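Local coordinates for protein nucleoporin NUP170 (Chaetomium thermophilum, PDB 5HAX) that probably serves as a scaffold component of the nuclear pore complex, joining a seven-bladed beta-propeller to an alpha-helical region, at residues A[12-17]-A[602-607]; A[121-126]-A[200-205]; A[444-449]-A[471-476]. One frame throughout, in Å; residues are numbered along the deposited sequence.

In the fold
Contacts 2 and 3 belong to the beta-propeller, whereas contact 1 lies in the helical region, where the N-terminal helix 5-20 meets a loop almost 600 residues further along the chain; the other two contacts fall between those ends in sequence. Contact 2 joins two neighbouring propeller blades. Contact 3 pairs the two strands at the inner side of the blade that closes the ring. The centres of contacts 2 and 3 are 28 Å apart, with about 11 Å between their nearest atoms. Contact 3 is also 28 Å, centre to centre, from contact 1, while contacts 1 and 2 are 40 Å apart. The three do not touch.

Contact 1 of 3, residues A[12-17]-A[602-607]; sequences VVNQTL and LWKAKV
The indole of W603 reaches out from a type I turn, L602 to A605, and is received by one side of helix 5-20. Its CG lies anti to the backbone N (chi1 -162°), which carries the ring over to V13, N14 and L17. V13 also holds CG1 anti to its N (chi1 172°), and this methyl sits over the centre of the six-membered ring in a CH-pi contact, 3.6 Å from the W603 centroid. L17 CD1 comes in obliquely at 3.4 Å from W603 CD1. These branched side chains give a flat ring a close apolar bed, while the amide of N14 answers its one polar atom. The N14 amide plane is turned well away from that of the indole, and W603 NE1 gives a short, bent hydrogen bond to N14 OD1, 2.5 Å at 138°, with NE1 above the amide plane. E718, on helix 717-722, probably fixes that orientation, since it accepts a hydrogen bond from N14 ND2; it also pairs as a salt bridge with K604 NZ. L678 of helix 663-694 touches both V13 and W603, F721 of helix 717-722 also packs on the indole, and V12, T16 and L17 lean on helix 586-599.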
# COMPACT_ATOMS: atom_id res chain seq x y z
N VAL A 12 -27.11 11.16 -0.24
CA VAL A 12 -26.47 10.45 0.87
C VAL A 12 -25.11 9.90 0.44
O VAL A 12 -24.15 9.93 1.21
CB VAL A 12 -27.39 9.32 1.38
CG1 VAL A 12 -26.71 8.53 2.49
CG2 VAL A 12 -28.72 9.90 1.86
N VAL A 13 -25.03 9.39 -0.79
CA VAL A 13 -23.76 8.85 -1.28
C VAL A 13 -22.71 9.95 -1.35
O VAL A 13 -21.58 9.78 -0.88
CB VAL A 13 -23.97 8.18 -2.66
CG1 VAL A 13 -22.63 7.80 -3.29
CG2 VAL A 13 -24.86 6.96 -2.53
N ASN A 14 -23.07 11.09 -1.94
CA ASN A 14 -22.12 12.19 -2.08
C ASN A 14 -21.60 12.65 -0.72
O ASN A 14 -20.40 12.92 -0.57
CB ASN A 14 -22.77 13.36 -2.82
CG ASN A 14 -22.94 13.09 -4.30
OD1 ASN A 14 -22.09 12.47 -4.94
ND2 ASN A 14 -24.05 13.55 -4.86
N GLN A 15 -22.48 12.73 0.27
CA GLN A 15 -22.06 13.15 1.61
C GLN A 15 -21.26 12.06 2.30
O GLN A 15 -20.39 12.36 3.13
CB GLN A 15 -23.28 13.53 2.44
CG GLN A 15 -24.00 14.77 1.92
CD GLN A 15 -25.44 14.86 2.41
OE1 GLN A 15 -25.84 14.18 3.35
NE2 GLN A 15 -26.22 15.71 1.76
N THR A 16 -21.53 10.79 1.98
CA THR A 16 -20.76 9.69 2.56
C THR A 16 -19.36 9.64 1.95
O THR A 16 -18.38 9.40 2.66
CB THR A 16 -21.50 8.37 2.35
OG1 THR A 16 -22.79 8.45 2.96
CG2 THR A 16 -20.73 7.21 2.95
N LEU A 17 -19.26 9.85 0.63
CA LEU A 17 -17.95 9.92 -0.01
C LEU A 17 -17.08 10.99 0.64
O LEU A 17 -15.90 10.75 0.93
CB LEU A 17 -18.11 10.20 -1.50
CG LEU A 17 -18.75 9.11 -2.36
CD1 LEU A 17 -19.11 9.66 -3.73
CD2 LEU A 17 -17.81 7.92 -2.49
N LEU A 602 -16.43 4.50 -8.92
CA LEU A 602 -17.29 4.76 -10.08
C LEU A 602 -17.95 6.14 -10.03
O LEU A 602 -17.89 6.88 -11.01
CB LEU A 602 -18.39 3.69 -10.16
CG LEU A 602 -18.28 2.62 -11.24
CD1 LEU A 602 -16.91 1.97 -11.21
CD2 LEU A 602 -19.37 1.59 -11.03
N TRP A 603 -18.55 6.47 -8.89
CA TRP A 603 -19.50 7.57 -8.76
C TRP A 603 -19.11 8.82 -9.54
O TRP A 603 -19.82 9.23 -10.47
CB TRP A 603 -19.66 7.89 -7.27
CG TRP A 603 -20.88 8.68 -6.93
CD1 TRP A 603 -20.93 9.99 -6.58
CD2 TRP A 603 -22.23 8.20 -6.91
NE1 TRP A 603 -22.23 10.36 -6.33
CE2 TRP A 603 -23.05 9.28 -6.53
CE3 TRP A 603 -22.82 6.96 -7.16
CZ2 TRP A 603 -24.43 9.16 -6.40
CZ3 TRP A 603 -24.20 6.84 -7.04
CH2 TRP A 603 -24.98 7.94 -6.67
N LYS A 604 -17.99 9.44 -9.18
CA LYS A 604 -17.59 10.71 -9.78
C LYS A 604 -16.77 10.54 -11.05
O LYS A 604 -16.38 11.54 -11.66
CB LYS A 604 -16.80 11.54 -8.76
CG LYS A 604 -17.62 12.00 -7.56
CD LYS A 604 -18.67 13.03 -7.96
CE LYS A 604 -19.46 13.50 -6.75
NZ LYS A 604 -20.43 14.57 -7.10
N ALA A 605 -16.51 9.31 -11.47
CA ALA A 605 -15.71 9.07 -12.66
C ALA A 605 -16.55 9.25 -13.93
O ALA A 605 -17.75 8.98 -13.95
CB ALA A 605 -15.12 7.66 -12.64
N LYS A 606 -15.89 9.72 -14.99
CA LYS A 606 -16.50 9.74 -16.30
C LYS A 606 -16.73 8.32 -16.80
O LYS A 606 -15.93 7.42 -16.53
CB LYS A 606 -15.63 10.51 -17.30
CG LYS A 606 -15.28 11.93 -16.89
CD LYS A 606 -16.51 12.82 -16.86
CE LYS A 606 -16.12 14.28 -16.63
NZ LYS A 606 -17.31 15.15 -16.46
N VAL A 607 -17.82 8.12 -17.54
CA VAL A 607 -18.12 6.79 -18.04
C VAL A 607 -17.14 6.39 -19.13
O VAL A 607 -16.70 5.23 -19.20
CB VAL A 607 -19.58 6.72 -18.54
CG1 VAL A 607 -19.89 5.33 -19.08
CG2 VAL A 607 -20.55 7.08 -17.42

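Contact 2 of 3, residues A[121-126]-A[200-205]; sequences PPKPGV and IFYQQE
Hydrogen bonding centres on the hydroxyl of Y202. It accepts the backbone N-H of K123, with 2.8 Å between K123 N and Y202 OH, and donates to water 1, which lies near the ring plane and in turn donates to P121 O, 2.7 Å away. P121 and P122 have no N-H, so the amide of K123 is the first donor this part of the loop can offer. A second water ties the other end of K123 to the strand: NZ donates to water 2 at 2.8 Å, and that water donates to I200 O.

Aliphatic-aromatic contacts supply the rest. The lysine chain runs extended across one face of the Y202 ring, with K123 CD 3.5 Å from the ring centroid in a CH-pi contact, and the bend at chi4 (-69°) then turns NZ off the ring. A long methylene chain ending in a charge suits both tasks. With chi1 at 64°, CG between backbone N and carbonyl carbon, the end of the Y202 ring comes to the loop. V126 CG1 meets the ring edge, 3.8 Å from Y202 CE1. G125, at positive phi, turns the loop so that V126 comes back to the tyrosine.

Such a link, from the loop after the first strand of one blade (114-120) to the third strand of the next (198-202), is a blade-to-blade contact of a beta-propeller.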
# COMPACT_ATOMS: atom_id res chain seq x y z
N PRO A 121 12.42 0.17 -12.89
CA PRO A 121 11.68 0.46 -14.12
C PRO A 121 12.61 0.84 -15.26
O PRO A 121 13.75 1.27 -15.02
CB PRO A 121 10.78 1.65 -13.72
CG PRO A 121 10.71 1.61 -12.24
CD PRO A 121 12.04 1.07 -11.79
N PRO A 122 12.18 0.68 -16.50
CA PRO A 122 13.01 1.08 -17.64
C PRO A 122 12.86 2.56 -17.97
O PRO A 122 11.89 3.21 -17.60
CB PRO A 122 12.48 0.21 -18.78
CG PRO A 122 11.03 0.04 -18.45
CD PRO A 122 10.93 0.03 -16.94
N LYS A 123 13.87 3.08 -18.66
CA LYS A 123 13.78 4.44 -19.18
C LYS A 123 12.81 4.46 -20.36
O LYS A 123 12.98 3.68 -21.30
CB LYS A 123 15.15 4.95 -19.60
CG LYS A 123 16.08 5.31 -18.44
CD LYS A 123 17.45 5.78 -18.93
CE LYS A 123 18.40 6.07 -17.77
NZ LYS A 123 18.01 7.28 -16.99
N PRO A 124 11.78 5.31 -20.34
CA PRO A 124 10.81 5.32 -21.44
C PRO A 124 11.46 5.61 -22.79
O PRO A 124 12.49 6.27 -22.88
CB PRO A 124 9.84 6.44 -21.05
CG PRO A 124 9.92 6.51 -19.57
CD PRO A 124 11.35 6.19 -19.24
N GLY A 125 10.83 5.10 -23.84
CA GLY A 125 11.29 5.34 -25.19
C GLY A 125 12.65 4.75 -25.51
O GLY A 125 13.27 5.14 -26.50
N VAL A 126 13.12 3.81 -24.69
CA VAL A 126 14.40 3.14 -24.90
C VAL A 126 14.19 1.71 -25.40
O VAL A 126 14.76 1.31 -26.41
CB VAL A 126 15.25 3.15 -23.62
CG1 VAL A 126 16.57 2.40 -23.84
CG2 VAL A 126 15.51 4.57 -23.15
N ILE A 200 23.66 6.04 -13.25
CA ILE A 200 23.94 5.38 -14.52
C ILE A 200 22.97 5.94 -15.56
O ILE A 200 21.75 5.91 -15.36
CB ILE A 200 23.80 3.85 -14.40
CG1 ILE A 200 24.91 3.30 -13.50
CG2 ILE A 200 23.87 3.20 -15.80
CD1 ILE A 200 25.00 1.80 -13.46
N PHE A 201 23.53 6.44 -16.65
CA PHE A 201 22.76 6.87 -17.81
C PHE A 201 22.85 5.82 -18.90
O PHE A 201 23.86 5.12 -19.03
CB PHE A 201 23.28 8.21 -18.35
CG PHE A 201 23.29 9.31 -17.34
CD1 PHE A 201 22.16 10.07 -17.10
CD2 PHE A 201 24.44 9.60 -16.63
CE1 PHE A 201 22.17 11.09 -16.17
CE2 PHE A 201 24.46 10.62 -15.71
CZ PHE A 201 23.32 11.37 -15.47
N TYR A 202 21.78 5.69 -19.69
CA TYR A 202 21.84 4.83 -20.86
C TYR A 202 20.83 5.31 -21.89
O TYR A 202 19.80 5.90 -21.55
CB TYR A 202 21.60 3.36 -20.50
CG TYR A 202 20.24 3.02 -19.94
CD1 TYR A 202 19.19 2.66 -20.78
CD2 TYR A 202 20.00 3.04 -18.57
CE1 TYR A 202 17.95 2.34 -20.27
CE2 TYR A 202 18.76 2.73 -18.06
CZ TYR A 202 17.73 2.38 -18.91
OH TYR A 202 16.50 2.06 -18.40
N GLN A 203 21.14 5.05 -23.15
CA GLN A 203 20.33 5.50 -24.27
C GLN A 203 20.38 4.44 -25.37
O GLN A 203 21.28 3.59 -25.40
CB GLN A 203 20.80 6.85 -24.81
CG GLN A 203 22.24 6.84 -25.31
CD GLN A 203 22.73 8.22 -25.70
OE1 GLN A 203 21.95 9.16 -25.80
NE2 GLN A 203 24.04 8.35 -25.91
N GLN A 204 19.41 4.52 -26.28
CA GLN A 204 19.30 3.52 -27.33
C GLN A 204 20.38 3.68 -28.40
O GLN A 204 20.96 2.70 -28.85
CB GLN A 204 17.91 3.59 -27.97
CG GLN A 204 17.58 4.93 -28.61
CD GLN A 204 16.16 4.99 -29.14
OE1 GLN A 204 15.22 4.58 -28.46
NE2 GLN A 204 16.00 5.50 -30.36
N GLU A 205 20.66 4.92 -28.80
CA GLU A 205 21.52 5.17 -29.95
C GLU A 205 22.99 5.18 -29.54
O GLU A 205 23.35 5.71 -28.48
CB GLU A 205 21.16 6.50 -30.62
CG GLU A 205 19.77 6.51 -31.24
CD GLU A 205 19.70 7.30 -32.54
OE1 GLU A 205 20.66 7.24 -33.34
OE2 GLU A 205 18.68 7.98 -32.76
O HOH W 1 16.20 2.21 -15.77
O HOH W 2 19.68 7.33 -14.69

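Contact 3 of 3, residues A[444-449]-A[471-476]; sequences GLTTAP and PGEFAV
Strands 440-445 and 473-478 are antiparallel neighbours in the propeller blade that closes the ring, a four-stranded sheet whose outermost strand, 50-57, comes from much earlier in the chain, the Velcro closure of beta-propellers. Segments 444-449 and 471-476 hold the end of this pairing.

Backbone bonds come first. G444 and A475 form a hydrogen-bonded pair: G444 N donates to A475 O at 3.1 Å, and A475 N donates to G444 O at 2.9 Å, nearly along the C=O axis. L445 and F474 follow as a non-hydrogen-bonded pair. Next, T446 N gives an almost straight bond (173°) to E473 O, 3.0 Å away, although the strand itself has already ended.

Apolar contacts lie on both faces. On the side of L445 and F474, L445 CD1 comes obliquely to F474 CE1 at 3.5 Å; the phenyl is buried and also meets the rings of F386 and F392, a place for a large flat apolar group. On the side of A475, T446 CG2 rests 3.7 Å from A475 CB, a distance that a small methyl side chain allows.

Polar side chains secure the edge. Water 3 joins T446 OG1 to E473 OE1, to which it donates at 2.5 Å, while the other carboxylate oxygen, OE2, forms a salt bridge with R486 on strand 481-487. The T446 carbonyl turns off the strand path, and the hydroxyl of T447 stands in for it: chi1 44° sets OG1 between backbone N and carbonyl carbon, where T447 OG1 accepts E473 N at 3.2 Å.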
# COMPACT_ATOMS: atom_id res chain seq x y z
N GLY A 444 9.33 -6.92 1.61
CA GLY A 444 8.85 -6.14 0.48
C GLY A 444 7.36 -6.34 0.26
O GLY A 444 6.80 -7.38 0.60
N LEU A 445 6.74 -5.32 -0.31
CA LEU A 445 5.31 -5.34 -0.61
C LEU A 445 5.06 -6.14 -1.88
O LEU A 445 5.73 -5.94 -2.89
CB LEU A 445 4.79 -3.91 -0.75
CG LEU A 445 3.31 -3.71 -1.07
CD1 LEU A 445 2.43 -4.10 0.11
CD2 LEU A 445 3.05 -2.26 -1.47
N THR A 446 4.08 -7.05 -1.83
CA THR A 446 3.73 -7.89 -2.97
C THR A 446 2.51 -7.40 -3.72
O THR A 446 2.33 -7.76 -4.89
CB THR A 446 3.48 -9.33 -2.53
OG1 THR A 446 2.26 -9.40 -1.78
CG2 THR A 446 4.63 -9.86 -1.69
N THR A 447 1.66 -6.59 -3.08
CA THR A 447 0.46 -6.06 -3.69
C THR A 447 0.69 -4.61 -4.11
O THR A 447 1.77 -4.04 -3.91
CB THR A 447 -0.72 -6.17 -2.71
OG1 THR A 447 -0.29 -5.77 -1.41
CG2 THR A 447 -1.22 -7.60 -2.65
N ALA A 448 -0.33 -4.01 -4.72
CA ALA A 448 -0.20 -2.64 -5.20
C ALA A 448 -0.10 -1.67 -4.02
O ALA A 448 -0.70 -1.90 -2.97
CB ALA A 448 -1.40 -2.27 -6.07
N PRO A 449 0.66 -0.59 -4.17
CA PRO A 449 0.78 0.38 -3.08
C PRO A 449 -0.58 0.87 -2.60
O PRO A 449 -1.49 1.10 -3.39
CB PRO A 449 1.60 1.52 -3.71
CG PRO A 449 2.39 0.86 -4.78
CD PRO A 449 1.52 -0.24 -5.32
N PRO A 471 -6.34 -6.96 0.56
CA PRO A 471 -5.51 -6.55 1.70
C PRO A 471 -4.03 -6.64 1.36
O PRO A 471 -3.60 -7.53 0.62
CB PRO A 471 -5.90 -7.55 2.80
CG PRO A 471 -7.18 -8.16 2.35
CD PRO A 471 -7.16 -8.14 0.86
N GLY A 472 -3.26 -5.71 1.90
CA GLY A 472 -1.83 -5.71 1.65
C GLY A 472 -1.18 -7.01 2.10
O GLY A 472 -1.52 -7.56 3.15
N GLU A 473 -0.25 -7.50 1.29
CA GLU A 473 0.53 -8.68 1.61
C GLU A 473 2.01 -8.34 1.48
O GLU A 473 2.41 -7.56 0.61
CB GLU A 473 0.18 -9.87 0.71
CG GLU A 473 -1.25 -10.38 0.91
CD GLU A 473 -1.51 -11.70 0.22
OE1 GLU A 473 -0.60 -12.23 -0.46
OE2 GLU A 473 -2.64 -12.22 0.36
N PHE A 474 2.82 -8.95 2.35
CA PHE A 474 4.23 -8.61 2.46
C PHE A 474 5.06 -9.89 2.50
O PHE A 474 4.76 -10.81 3.27
CB PHE A 474 4.49 -7.77 3.72
CG PHE A 474 3.52 -6.64 3.88
CD1 PHE A 474 3.82 -5.38 3.39
CD2 PHE A 474 2.30 -6.85 4.51
CE1 PHE A 474 2.92 -4.34 3.54
CE2 PHE A 474 1.40 -5.81 4.65
CZ PHE A 474 1.71 -4.56 4.17
N ALA A 475 6.09 -9.94 1.66
CA ALA A 475 6.99 -11.08 1.60
C ALA A 475 8.17 -10.83 2.54
O ALA A 475 8.92 -9.87 2.35
CB ALA A 475 7.48 -11.31 0.17
N VAL A 476 8.32 -11.70 3.54
CA VAL A 476 9.40 -11.61 4.51
C VAL A 476 10.44 -12.65 4.10
O VAL A 476 10.25 -13.85 4.31
CB VAL A 476 8.90 -11.84 5.94
CG1 VAL A 476 10.06 -11.75 6.94
CG2 VAL A 476 7.82 -10.85 6.29
O HOH W 3 1.52 -12.06 -1.69